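Local coordinates for protein enolase-phosphatase E1 (Saccharomyces cerevisiae, PDB 2G80) that probably catalyses the magnesium-dependent enolization and dephosphorylation of 2,3-diketo-5-methylthiopentyl-1-phosphate to acireductone in the methionine salvage pathway, at residues 31-36 against 200-205. Sequence-based numbering, arbitrary orientation.
Sequences YSTYLL and IGAKAS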
loop_
_atom_site.group_PDB
_atom_site.type_symbol
_atom_site.label_atom_id
_atom_site.label_comp_id
_atom_site.label_asym_id
_atom_site.label_seq_id
_atom_site.Cartn_x
_atom_site.Cartn_y
_atom_site.Cartn_z
ATOM N N TYR A 31 23.553 -3.350 0.437
ATOM C CA TYR A 31 22.860 -2.494 -0.553
ATOM C C TYR A 31 22.801 -1.022 -0.148
ATOM O O TYR A 31 22.681 -0.701 1.035
ATOM C CB TYR A 31 21.439 -3.050 -0.775
ATOM C CG TYR A 31 21.442 -4.485 -1.269
ATOM C CD1 TYR A 31 21.709 -4.775 -2.610
ATOM C CD2 TYR A 31 21.242 -5.560 -0.386
ATOM C CE1 TYR A 31 21.750 -6.105 -3.081
ATOM C CE2 TYR A 31 21.278 -6.904 -0.844
ATOM C CZ TYR A 31 21.537 -7.164 -2.193
ATOM O OH TYR A 31 21.588 -8.465 -2.670
ATOM N N SER A 32 22.901 -0.114 -1.118
ATOM C CA SER A 32 22.718 1.309 -0.801
ATOM C C SER A 32 21.221 1.602 -0.577
ATOM O O SER A 32 20.881 2.442 0.242
ATOM C CB SER A 32 23.283 2.250 -1.881
ATOM O OG SER A 32 22.467 2.347 -3.042
ATOM N N THR A 33 20.351 0.866 -1.283
ATOM C CA THR A 33 18.933 1.165 -1.356
ATOM C C THR A 33 18.046 -0.070 -1.311
ATOM O O THR A 33 18.418 -1.133 -1.790
ATOM C CB THR A 33 18.685 1.934 -2.654
ATOM O OG1 THR A 33 19.578 3.047 -2.699
ATOM C CG2 THR A 33 17.240 2.445 -2.777
ATOM N N TYR A 34 16.877 0.118 -0.710
ATOM C CA TYR A 34 15.854 -0.876 -0.552
ATOM C C TYR A 34 14.519 -0.358 -1.083
ATOM O O TYR A 34 14.120 0.782 -0.796
ATOM C CB TYR A 34 15.712 -1.253 0.919
ATOM C CG TYR A 34 16.967 -1.910 1.464
ATOM C CD1 TYR A 34 17.982 -1.139 2.049
ATOM C CD2 TYR A 34 17.171 -3.302 1.329
ATOM C CE1 TYR A 34 19.185 -1.737 2.520
ATOM C CE2 TYR A 34 18.342 -3.918 1.819
ATOM C CZ TYR A 34 19.338 -3.137 2.420
ATOM O OH TYR A 34 20.462 -3.751 2.905
ATOM N N LEU A 35 13.862 -1.214 -1.860
ATOM C CA LEU A 35 12.578 -0.961 -2.461
ATOM C C LEU A 35 11.642 -2.002 -1.857
ATOM O O LEU A 35 11.908 -3.212 -1.907
ATOM C CB LEU A 35 12.663 -1.120 -3.978
ATOM C CG LEU A 35 11.402 -0.810 -4.779
ATOM C CD1 LEU A 35 11.052 0.696 -4.655
ATOM C CD2 LEU A 35 11.609 -1.199 -6.241
ATOM N N LEU A 36 10.540 -1.544 -1.296
ATOM C CA LEU A 36 9.626 -2.456 -0.597
ATOM C C LEU A 36 8.230 -2.435 -1.151
ATOM O O LEU A 36 7.653 -1.373 -1.351
ATOM C CB LEU A 36 9.546 -2.090 0.883
ATOM C CG LEU A 36 10.849 -2.019 1.685
ATOM C CD1 LEU A 36 10.517 -1.575 3.128
ATOM C CD2 LEU A 36 11.549 -3.328 1.704
ATOM N N ILE A 200 15.190 7.081 -8.323
ATOM C CA ILE A 200 16.028 6.743 -7.156
ATOM C C ILE A 200 17.469 7.303 -7.344
ATOM O O ILE A 200 18.042 7.848 -6.407
ATOM C CB ILE A 200 15.986 5.180 -6.863
ATOM C CG1 ILE A 200 14.708 4.837 -6.088
ATOM C CG2 ILE A 200 17.163 4.672 -6.050
ATOM C CD1 ILE A 200 14.583 3.330 -5.743
ATOM N N GLY A 201 18.029 7.192 -8.548
ATOM C CA GLY A 201 19.407 7.589 -8.794
ATOM C C GLY A 201 20.271 6.602 -8.028
ATOM O O GLY A 201 20.866 6.939 -6.986
ATOM N N ALA A 202 20.217 5.353 -8.461
ATOM C CA ALA A 202 21.030 4.287 -7.871
ATOM C C ALA A 202 21.313 3.256 -8.935
ATOM O O ALA A 202 20.484 3.041 -9.823
ATOM C CB ALA A 202 20.331 3.654 -6.683
ATOM N N LYS A 203 22.497 2.652 -8.870
ATOM C CA LYS A 203 22.873 1.577 -9.789
ATOM C C LYS A 203 21.980 0.410 -9.401
ATOM O O LYS A 203 21.804 0.174 -8.212
ATOM C CB LYS A 203 24.346 1.157 -9.616
ATOM C CG LYS A 203 25.364 2.216 -9.995
ATOM N N ALA A 204 21.393 -0.271 -10.391
ATOM C CA ALA A 204 20.518 -1.443 -10.156
ATOM C C ALA A 204 21.106 -2.472 -9.179
ATOM O O ALA A 204 20.402 -2.956 -8.295
ATOM C CB ALA A 204 20.177 -2.121 -11.442
ATOM N N SER A 205 22.398 -2.750 -9.323
ATOM C CA SER A 205 23.135 -3.692 -8.445
ATOM C C SER A 205 23.148 -3.276 -6.961
ATOM O O SER A 205 23.239 -4.135 -6.106
ATOM C CB SER A 205 24.573 -3.886 -8.954
ATOM O OG SER A 205 25.202 -2.623 -9.078
#
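Thr33 and Ile200 meet tip to tip through methyl groups, Thr33 CG2 lying 4.0 Å from Ile200 CG2 and 4.1 Å from Ile200 CD1. Thr33 CG2, anti to the backbone N, thus meets the ends of both isoleucine branches. Thr33 OG1 stands anti to its carbonyl carbon (chi1 -53°), on the side of Ser32 and Ala202, and faces the alanine methyl, with Ala202 CB 4.1 Å from Thr33 OG1. Ser32 OG and Thr33 OG1 are hydrogen-bonded at 3.0 Å, and NH2 of Arg139 hydrogen-bonds both Thr33 OG1 and Ile200 O, tying the strand to the end of helix 190-200. Gly201, with positive phi, is where the chain leaves that helix, ahead of strand 207-211, which pairs in parallel with strand 33-36 in the HAD-type sheet. At the outer end Ser205 O lies near the plane of the Tyr31 ring, beside its edge, 3.9 Å from Tyr31 CD1. No hydrogen bond links the two segments directly. The chemistry is thus sparse methyl packing of strand 33-36 against the helix-to-strand connection, with the hydroxyl of buried Thr33 satisfied by Ser32 and Arg139, and the arginine supplying a polar bridge between the two sides.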